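Putative oxidoreductase (Thermus thermophilus, PDB 2ISM) is a putative oxidoreductase of the glucose/sorbosone dehydrogenase family that adopts a six-bladed beta-propeller fold and binds a calcium ion. Local coordinates at residues B[158-162]-B[242-247]; B[229-233]-B[267-271]; B[314-319]-B[330-336]. Numbering follows the deposited sequence.

Interaction 1 (B[158-162]-B[242-247]). With CA (calcium ion), chain E.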
loop_
_atom_site.group_PDB
_atom_site.type_symbol
_atom_site.label_atom_id
_atom_site.label_comp_id
_atom_site.label_asym_id
_atom_site.label_seq_id
_atom_site.Cartn_x
_atom_site.Cartn_y
_atom_site.Cartn_z
ATOM N N ARG B 158 -34.230 -0.069 -19.468
ATOM C CA ARG B 158 -32.975 -0.038 -20.208
ATOM C C ARG B 158 -32.740 1.075 -21.224
ATOM O O ARG B 158 -31.612 1.547 -21.360
ATOM C CB ARG B 158 -32.740 -1.402 -20.863
ATOM C CG ARG B 158 -33.759 -1.800 -21.913
ATOM C CD ARG B 158 -33.573 -3.263 -22.281
ATOM N NE ARG B 158 -34.155 -4.152 -21.279
ATOM C CZ ARG B 158 -33.648 -5.331 -20.935
ATOM N NH1 ARG B 158 -34.253 -6.076 -20.017
ATOM N NH2 ARG B 158 -32.525 -5.760 -21.493
ATOM N N GLU B 159 -33.781 1.506 -21.928
ATOM C CA GLU B 159 -33.618 2.563 -22.925
ATOM C C GLU B 159 -33.199 3.916 -22.356
ATOM O O GLU B 159 -32.701 4.774 -23.088
ATOM C CB GLU B 159 -34.901 2.735 -23.740
ATOM C CG GLU B 159 -35.110 1.662 -24.793
ATOM C CD GLU B 159 -33.913 1.516 -25.717
ATOM O OE1 GLU B 159 -33.467 2.536 -26.291
ATOM O OE2 GLU B 159 -33.417 0.379 -25.872
ATOM N N LEU B 160 -33.396 4.119 -21.059
ATOM C CA LEU B 160 -33.014 5.390 -20.456
ATOM C C LEU B 160 -31.513 5.635 -20.580
ATOM O O LEU B 160 -31.080 6.770 -20.781
ATOM C CB LEU B 160 -33.407 5.427 -18.975
ATOM C CG LEU B 160 -34.901 5.354 -18.642
ATOM C CD1 LEU B 160 -35.096 5.493 -17.139
ATOM C CD2 LEU B 160 -35.649 6.455 -19.376
ATOM N N ALA B 161 -30.726 4.567 -20.471
ATOM C CA ALA B 161 -29.267 4.668 -20.537
ATOM C C ALA B 161 -28.731 5.345 -21.792
ATOM O O ALA B 161 -27.701 6.018 -21.745
ATOM C CB ALA B 161 -28.644 3.287 -20.402
ATOM N N GLN B 162 -29.425 5.154 -22.912
ATOM C CA GLN B 162 -29.009 5.733 -24.191
ATOM C C GLN B 162 -29.653 7.090 -24.464
ATOM O O GLN B 162 -29.301 7.775 -25.425
ATOM C CB GLN B 162 -29.364 4.774 -25.334
ATOM C CG GLN B 162 -28.562 3.483 -25.354
ATOM C CD GLN B 162 -27.081 3.729 -25.555
ATOM O OE1 GLN B 162 -26.685 4.512 -26.417
ATOM N NE2 GLN B 162 -26.255 3.051 -24.768
ATOM N N ASN B 242 -19.883 6.442 -24.305
ATOM C CA ASN B 242 -21.127 5.674 -24.273
ATOM C C ASN B 242 -20.695 4.245 -24.005
ATOM O O ASN B 242 -19.971 3.644 -24.806
ATOM C CB ASN B 242 -21.844 5.754 -25.621
ATOM C CG ASN B 242 -23.229 5.144 -25.581
ATOM O OD1 ASN B 242 -23.442 4.083 -24.985
ATOM N ND2 ASN B 242 -24.182 5.803 -26.231
ATOM N N TYR B 243 -21.133 3.685 -22.886
ATOM C CA TYR B 243 -20.707 2.343 -22.553
ATOM C C TYR B 243 -21.584 1.176 -22.975
ATOM O O TYR B 243 -21.561 0.124 -22.365
ATOM C CB TYR B 243 -20.329 2.302 -21.068
ATOM C CG TYR B 243 -19.082 3.138 -20.860
ATOM C CD1 TYR B 243 -17.812 2.560 -20.931
ATOM C CD2 TYR B 243 -19.165 4.529 -20.788
ATOM C CE1 TYR B 243 -16.657 3.350 -20.953
ATOM C CE2 TYR B 243 -18.019 5.328 -20.813
ATOM C CZ TYR B 243 -16.771 4.732 -20.902
ATOM O OH TYR B 243 -15.648 5.525 -20.986
ATOM N N GLY B 244 -22.353 1.377 -24.037
ATOM C CA GLY B 244 -23.143 0.295 -24.605
ATOM C C GLY B 244 -24.471 -0.226 -24.097
ATOM O O GLY B 244 -25.255 -0.712 -24.909
ATOM N N TRP B 245 -24.743 -0.168 -22.797
ATOM C CA TRP B 245 -26.021 -0.685 -22.310
ATOM C C TRP B 245 -27.194 0.125 -22.864
ATOM O O TRP B 245 -27.166 1.354 -22.843
ATOM C CB TRP B 245 -26.058 -0.664 -20.774
ATOM C CG TRP B 245 -27.338 -1.213 -20.204
ATOM C CD1 TRP B 245 -28.358 -0.503 -19.633
ATOM C CD2 TRP B 245 -27.743 -2.592 -20.175
ATOM N NE1 TRP B 245 -29.373 -1.354 -19.250
ATOM C CE2 TRP B 245 -29.021 -2.638 -19.571
ATOM C CE3 TRP B 245 -27.149 -3.789 -20.602
ATOM C CZ2 TRP B 245 -29.717 -3.843 -19.383
ATOM C CZ3 TRP B 245 -27.842 -4.986 -20.414
ATOM C CH2 TRP B 245 -29.114 -5.001 -19.810
ATOM N N PRO B 246 -28.244 -0.553 -23.376
ATOM C CA PRO B 246 -28.442 -2.005 -23.471
ATOM C C PRO B 246 -28.118 -2.558 -24.864
ATOM O O PRO B 246 -28.396 -3.723 -25.155
ATOM C CB PRO B 246 -29.915 -2.157 -23.146
ATOM C CG PRO B 246 -30.499 -1.000 -23.888
ATOM C CD PRO B 246 -29.525 0.147 -23.599
ATOM N N ARG B 247 -27.540 -1.718 -25.716
ATOM C CA ARG B 247 -27.188 -2.113 -27.077
ATOM C C ARG B 247 -26.106 -3.186 -27.072
ATOM O O ARG B 247 -26.129 -4.113 -27.885
ATOM C CB ARG B 247 -26.667 -0.906 -27.859
ATOM C CG ARG B 247 -27.509 0.358 -27.746
ATOM C CD ARG B 247 -28.691 0.351 -28.700
ATOM N NE ARG B 247 -29.239 1.696 -28.874
ATOM C CZ ARG B 247 -30.308 2.173 -28.241
ATOM N NH1 ARG B 247 -30.976 1.418 -27.380
ATOM N NH2 ARG B 247 -30.703 3.418 -28.466
HETATM CA CA CA E . -21.002 -1.900 -21.049
HETATM O O HOH W 1 -20.467 -3.257 -23.354
HETATM O O HOH W 2 -18.392 -1.038 -21.390
HETATM O O HOH W 3 -22.338 -0.163 -19.517
HETATM O O HOH W 4 -23.553 -3.013 -21.322
#

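Interaction 2 (B[229-233]-B[267-271]). With CA (calcium ion), chain E.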
loop_
_atom_site.group_PDB
_atom_site.type_symbol
_atom_site.label_atom_id
_atom_site.label_comp_id
_atom_site.label_asym_id
_atom_site.label_seq_id
_atom_site.Cartn_x
_atom_site.Cartn_y
_atom_site.Cartn_z
ATOM N N TYR B 229 -26.975 -13.247 -18.636
ATOM C CA TYR B 229 -26.514 -13.270 -17.248
ATOM C C TYR B 229 -25.082 -12.694 -17.164
ATOM O O TYR B 229 -24.544 -12.237 -18.173
ATOM C CB TYR B 229 -26.572 -14.700 -16.702
ATOM C CG TYR B 229 -26.535 -14.806 -15.201
ATOM C CD1 TYR B 229 -25.532 -15.531 -14.574
ATOM C CD2 TYR B 229 -27.531 -14.223 -14.408
ATOM C CE1 TYR B 229 -25.515 -15.688 -13.199
ATOM C CE2 TYR B 229 -27.527 -14.371 -13.033
ATOM C CZ TYR B 229 -26.519 -15.105 -12.435
ATOM O OH TYR B 229 -26.540 -15.276 -11.072
ATOM N N GLY B 230 -24.491 -12.679 -15.968
ATOM C CA GLY B 230 -23.127 -12.169 -15.821
ATOM C C GLY B 230 -22.733 -10.947 -16.629
ATOM O O GLY B 230 -23.548 -10.067 -16.898
ATOM N N HIS B 231 -21.461 -10.918 -17.011
ATOM C CA HIS B 231 -20.849 -9.832 -17.779
ATOM C C HIS B 231 -20.826 -8.519 -17.017
ATOM O O HIS B 231 -21.009 -7.447 -17.594
ATOM C CB HIS B 231 -21.529 -9.650 -19.148
ATOM C CG HIS B 231 -21.374 -10.833 -20.055
ATOM N ND1 HIS B 231 -22.051 -12.013 -19.842
ATOM C CD2 HIS B 231 -20.570 -11.049 -21.126
ATOM C CE1 HIS B 231 -21.669 -12.908 -20.736
ATOM N NE2 HIS B 231 -20.771 -12.350 -21.526
ATOM N N ASP B 232 -20.608 -8.616 -15.710
ATOM C CA ASP B 232 -20.496 -7.436 -14.872
ATOM C C ASP B 232 -19.171 -6.860 -15.349
ATOM O O ASP B 232 -18.336 -7.591 -15.894
ATOM C CB ASP B 232 -20.434 -7.843 -13.404
ATOM C CG ASP B 232 -21.685 -8.579 -12.961
ATOM O OD1 ASP B 232 -22.719 -7.920 -12.728
ATOM O OD2 ASP B 232 -21.633 -9.820 -12.858
ATOM N N GLU B 233 -18.948 -5.572 -15.139
ATOM C CA GLU B 233 -17.731 -4.985 -15.672
ATOM C C GLU B 233 -17.083 -3.841 -14.917
ATOM O O GLU B 233 -17.628 -3.306 -13.956
ATOM C CB GLU B 233 -18.036 -4.512 -17.088
ATOM C CG GLU B 233 -19.415 -3.874 -17.167
ATOM C CD GLU B 233 -19.743 -3.282 -18.516
ATOM O OE1 GLU B 233 -19.900 -4.041 -19.496
ATOM O OE2 GLU B 233 -19.852 -2.044 -18.587
ATOM N N GLY B 267 -20.713 -14.163 -13.879
ATOM C CA GLY B 267 -20.990 -12.840 -13.349
ATOM C C GLY B 267 -20.297 -12.590 -12.024
ATOM O O GLY B 267 -20.179 -13.493 -11.194
ATOM N N PHE B 268 -19.837 -11.360 -11.825
ATOM C CA PHE B 268 -19.300 -10.941 -10.535
ATOM C C PHE B 268 -19.849 -9.579 -10.125
ATOM O O PHE B 268 -19.154 -8.567 -10.214
ATOM C CB PHE B 268 -17.771 -10.900 -10.580
ATOM C CG PHE B 268 -17.135 -10.562 -9.261
ATOM C CD1 PHE B 268 -16.927 -11.543 -8.306
ATOM C CD2 PHE B 268 -16.747 -9.264 -8.977
ATOM C CE1 PHE B 268 -16.342 -11.235 -7.092
ATOM C CE2 PHE B 268 -16.162 -8.950 -7.765
ATOM C CZ PHE B 268 -15.959 -9.937 -6.822
ATOM N N PRO B 269 -21.100 -9.562 -9.676
ATOM C CA PRO B 269 -21.786 -8.306 -9.358
ATOM C C PRO B 269 -20.979 -7.448 -8.390
ATOM O O PRO B 269 -20.789 -7.834 -7.236
ATOM C CB PRO B 269 -23.078 -8.779 -8.689
ATOM C CG PRO B 269 -23.330 -10.121 -9.280
ATOM C CD PRO B 269 -21.977 -10.733 -9.503
ATOM N N PRO B 270 -20.512 -6.297 -8.860
ATOM C CA PRO B 270 -19.616 -5.450 -8.071
ATOM C C PRO B 270 -20.222 -4.351 -7.219
ATOM O O PRO B 270 -21.283 -3.807 -7.519
ATOM C CB PRO B 270 -18.710 -4.860 -9.140
ATOM C CG PRO B 270 -19.703 -4.563 -10.225
ATOM C CD PRO B 270 -20.599 -5.812 -10.246
ATOM N N GLY B 271 -19.512 -4.043 -6.142
ATOM C CA GLY B 271 -19.898 -2.955 -5.278
ATOM C C GLY B 271 -18.987 -1.845 -5.780
ATOM O O GLY B 271 -18.833 -1.661 -6.994
HETATM CA CA CA E . -21.002 -1.900 -21.049
HETATM O O HOH W 1 -20.467 -3.257 -23.354
HETATM O O HOH W 2 -18.392 -1.038 -21.390
HETATM O O HOH W 3 -22.338 -0.163 -19.517
HETATM O O HOH W 4 -23.553 -3.013 -21.322
#

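Interaction 3 (B[314-319]-B[330-336])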
loop_
_atom_site.group_PDB
_atom_site.type_symbol
_atom_site.label_atom_id
_atom_site.label_comp_id
_atom_site.label_asym_id
_atom_site.label_seq_id
_atom_site.Cartn_x
_atom_site.Cartn_y
_atom_site.Cartn_z
ATOM N N PHE B 314 -16.095 -13.471 4.282
ATOM C CA PHE B 314 -16.809 -12.458 5.060
ATOM C C PHE B 314 -18.191 -12.124 4.503
ATOM O O PHE B 314 -18.875 -11.237 5.013
ATOM C CB PHE B 314 -15.968 -11.182 5.130
ATOM C CG PHE B 314 -14.719 -11.331 5.943
ATOM C CD1 PHE B 314 -14.704 -10.971 7.286
ATOM C CD2 PHE B 314 -13.567 -11.874 5.379
ATOM C CE1 PHE B 314 -13.558 -11.149 8.063
ATOM C CE2 PHE B 314 -12.415 -12.057 6.146
ATOM C CZ PHE B 314 -12.411 -11.694 7.490
ATOM N N GLY B 315 -18.598 -12.840 3.460
ATOM C CA GLY B 315 -19.895 -12.589 2.862
ATOM C C GLY B 315 -19.836 -11.539 1.766
ATOM O O GLY B 315 -18.770 -11.254 1.214
ATOM N N ARG B 316 -20.992 -10.960 1.457
ATOM C CA ARG B 316 -21.108 -9.944 0.416
ATOM C C ARG B 316 -20.346 -8.670 0.783
ATOM O O ARG B 316 -20.442 -8.183 1.907
ATOM C CB ARG B 316 -22.590 -9.620 0.191
ATOM C CG ARG B 316 -23.422 -10.817 -0.250
ATOM C CD ARG B 316 -24.913 -10.556 -0.074
ATOM N NE ARG B 316 -25.394 -9.422 -0.861
ATOM C CZ ARG B 316 -25.616 -9.456 -2.172
ATOM N NH1 ARG B 316 -25.398 -10.570 -2.859
ATOM N NH2 ARG B 316 -26.065 -8.374 -2.795
ATOM N N LEU B 317 -19.584 -8.138 -0.167
ATOM C CA LEU B 317 -18.819 -6.914 0.073
ATOM C C LEU B 317 -19.174 -5.740 -0.835
ATOM O O LEU B 317 -19.048 -5.838 -2.056
ATOM C CB LEU B 317 -17.334 -7.149 -0.227
ATOM C CG LEU B 317 -16.685 -8.331 0.515
ATOM C CD1 LEU B 317 -15.188 -8.352 0.237
ATOM C CD2 LEU B 317 -16.938 -8.211 2.015
ATOM N N ARG B 318 -19.613 -4.630 -0.245
ATOM C CA ARG B 318 -20.015 -3.469 -1.037
ATOM C C ARG B 318 -19.223 -2.169 -1.184
ATOM O O ARG B 318 -19.018 -1.688 -2.300
ATOM C CB ARG B 318 -21.348 -3.035 -0.412
ATOM C CG ARG B 318 -22.135 -2.040 -1.254
ATOM C CD ARG B 318 -23.507 -1.758 -0.647
ATOM N NE ARG B 318 -24.472 -2.838 -0.865
ATOM C CZ ARG B 318 -25.125 -3.045 -2.006
ATOM N NH1 ARG B 318 -24.917 -2.251 -3.044
ATOM N NH2 ARG B 318 -26.006 -4.036 -2.103
ATOM N N GLU B 319 -18.782 -1.600 -0.066
ATOM C CA GLU B 319 -18.018 -0.357 -0.101
ATOM C C GLU B 319 -16.546 -0.752 0.024
ATOM O O GLU B 319 -16.211 -1.773 0.622
ATOM C CB GLU B 319 -18.387 0.601 1.046
ATOM C CG GLU B 319 -17.384 1.748 1.287
ATOM C CD GLU B 319 -17.364 2.786 0.171
ATOM O OE1 GLU B 319 -17.137 2.407 -0.995
ATOM O OE2 GLU B 319 -17.569 3.988 0.464
ATOM N N VAL B 330 -13.350 -1.809 3.903
ATOM C CA VAL B 330 -14.374 -2.512 3.147
ATOM C C VAL B 330 -15.588 -2.735 4.042
ATOM O O VAL B 330 -15.445 -2.862 5.258
ATOM C CB VAL B 330 -13.847 -3.879 2.654
ATOM C CG1 VAL B 330 -14.950 -4.644 1.951
ATOM C CG2 VAL B 330 -12.665 -3.668 1.706
ATOM N N THR B 331 -16.780 -2.753 3.452
ATOM C CA THR B 331 -17.990 -2.996 4.234
ATOM C C THR B 331 -18.700 -4.233 3.699
ATOM O O THR B 331 -18.560 -4.581 2.525
ATOM C CB THR B 331 -18.977 -1.808 4.184
ATOM O OG1 THR B 331 -19.535 -1.693 2.866
ATOM C CG2 THR B 331 -18.268 -0.514 4.561
ATOM N N THR B 332 -19.451 -4.903 4.566
ATOM C CA THR B 332 -20.182 -6.097 4.166
ATOM C C THR B 332 -21.634 -5.722 3.874
ATOM O O THR B 332 -22.146 -4.712 4.370
ATOM C CB THR B 332 -20.129 -7.181 5.256
ATOM O OG1 THR B 332 -20.732 -6.686 6.452
ATOM C CG2 THR B 332 -18.684 -7.562 5.558
ATOM N N SER B 333 -22.294 -6.538 3.061
ATOM C CA SER B 333 -23.668 -6.259 2.670
ATOM C C SER B 333 -24.659 -7.377 2.942
ATOM O O SER B 333 -25.778 -7.373 2.421
ATOM C CB SER B 333 -23.672 -5.738 1.231
ATOM O OG SER B 333 -24.913 -5.161 0.883
ATOM N N ASN B 334 -24.238 -8.330 3.765
ATOM C CA ASN B 334 -25.057 -9.486 4.120
ATOM C C ASN B 334 -26.507 -9.279 4.524
ATOM O O ASN B 334 -27.314 -10.208 4.453
ATOM C CB ASN B 334 -24.330 -10.277 5.204
ATOM C CG ASN B 334 -22.929 -10.652 4.789
ATOM O OD1 ASN B 334 -21.967 -10.465 5.537
ATOM N ND2 ASN B 334 -22.805 -11.184 3.584
ATOM N N ARG B 335 -26.842 -8.064 4.940
ATOM C CA ARG B 335 -28.204 -7.770 5.365
ATOM C C ARG B 335 -29.017 -6.992 4.331
ATOM O O ARG B 335 -30.064 -6.436 4.659
ATOM C CB ARG B 335 -28.167 -6.999 6.690
ATOM C CG ARG B 335 -27.474 -7.760 7.814
ATOM C CD ARG B 335 -27.346 -6.924 9.080
ATOM N NE ARG B 335 -28.647 -6.532 9.619
ATOM C CZ ARG B 335 -28.808 -5.720 10.659
ATOM N NH1 ARG B 335 -27.748 -5.213 11.275
ATOM N NH2 ARG B 335 -30.029 -5.408 11.081
ATOM N N ASP B 336 -28.559 -6.968 3.082
ATOM C CA ASP B 336 -29.278 -6.228 2.046
ATOM C C ASP B 336 -30.426 -7.002 1.401
ATOM O O ASP B 336 -31.014 -6.541 0.423
ATOM C CB ASP B 336 -28.315 -5.733 0.955
ATOM C CG ASP B 336 -27.674 -6.862 0.168
ATOM O OD1 ASP B 336 -28.157 -8.015 0.244
ATOM O OD2 ASP B 336 -26.687 -6.589 -0.549
#

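Interaction 1 (B[158-162]-B[242-247])
Three side-chain hydrogen bonds converge on Gln162, whose amide can donate and accept at once. Its NE2 donates to Trp245 O (2.7 Å) and to Asn242 OD1 (3.0 Å), while Gln162 OE1 accepts from Asn242 ND2 (2.8 Å), so the two carboxamides pair head to head. Asn242 OD1 also accepts from Gly244 N (3.1 Å), an Asx turn that shapes the bend at Tyr243. Glu159 OE1 and Arg247 NH1 form a salt bridge at 2.9 Å; Gln162 CG lies over a face of the same guanidinium. Trp245 CZ2 lies over a face of the Arg158 guanidinium, which forms a salt bridge with Glu226. Apolar packing fills the rest. Pro246, after a cis peptide bond, sets CB 3.7 Å from Arg158 CB, and Ala161 is small enough to put CB 3.9 Å from Trp245 CD1. Tyr243 O binds the calcium ion at 2.5 Å: the contact joins loops of successive propeller blades beside a calcium site that Glu233 and waters complete.

Interaction 2 (B[229-233]-B[267-271])
Asp232 and Gly267 carry most of this close contact, with Pro270 adding a smaller apolar patch. Asp232 has its CA-to-CB bond toward the loop that leads into strand 270-276. Its OD2 lies 2.6 Å from Phe268 N and 3.1 Å from Gly267 CA, so that one carboxylate oxygen sits against the start of the opposing backbone. The same OD2 is 3.2 Å from Pro269 N, an imide nitrogen with no hydrogen to give, and 3.5 Å from Pro269 CD. The other oxygen, Asp232 OD1, accepts a hydrogen bond from Gly222 N. A short acidic side chain thus suits a buried place between two pieces of main chain.

Gly267 meets Gly230 almost backbone to backbone, with Gly267 CA only 3.3 Å from Gly230 CA. A beta carbon on either residue would collide with the other segment; Gly230 also has a positive phi of 39°. Glycine at both positions is what allows so tight an approach.

The CA-to-CB bond of Pro270 points toward 229-233, and Pro270 CD packs 3.8 Å from Asp232 CB. Glu233, which follows Asp232, has its CA-to-CB bond directed away from this interface and binds the calcium ion with both oxygens, OE1 at 2.9 Å and OE2 at 2.7 Å, in a site that Tyr243 O helps to form.

The contact bridges two propeller blades. Strand 232-237 lies between strands 216-220 and 262-264, and Asp232 shares backbone hydrogen bonding with Trp264; strand 270-276 opens the next blade beside strand 279-284, with Pro270 touching Ser219 of strand 216-220.

Interaction 3 (B[314-319]-B[330-336])
Val330 opens the second segment beside Leu317, its CG1 4.1 Å from Leu317 CD2; both branched apolar side chains suit the buried interior. Thr331 makes the main cross-strand bonds: its N donates to Glu319 O (3.0 Å), its O accepts from Arg318 N (3.0 Å), and its hydroxyl OG1 accepts from Glu319 N (3.0 Å) as well as bonding to Pro33. Thr332 faces Leu317 as an antiparallel non-hydrogen-bonded pair, its CG2 4.0 Å from Leu317 CD2, while its hydroxyl bonds to Asp346. At Ser333 the chain leaves the strand: Ser333 N donates to Arg316 O (2.7 Å), and Ser333 OG accepts from Arg318 NE (2.9 Å) and donates to Asp336 OD2 (2.7 Å). A type I turn from Ser333 to Asp336, with Asp336 N bonded to Ser333 O (2.9 Å), brings the aspartate back to form salt bridges from its OD2 to Arg316 NH2 (2.9 Å) and Arg318 NH2 (3.1 Å). One carboxylate thereby balances two buried arginines. The hairpin of strands 317-322 and 328-332 belongs to a four-stranded propeller blade in which 317-322 is the edge strand nearest the propeller axis, 328-332 lies between it and 348-351, and strand 23-27 forms the outer edge.

From the N terminus, interaction 1 opens first, at 158-162 between strands 148-151 and 170-174, and closes a loop of 79 intervening residues at 242-247. Interaction 2 starts inside that loop, at 229-233, and closes its own loop of 33 residues beyond it at 267-271, so the two cross. Their centres lie about 16 Å apart, and the calcium ion with its four waters is common to both, Tyr243 coming from one and Glu233 from the other. Together they tie three successive blades of the propeller. Interaction 3 follows in series, closing a short loop of 10 residues within its hairpin, in the blade where strand 23-27 joins C-terminal strands. Its nearest atoms are about 3 Å from interaction 2 but about 17 Å from interaction 1.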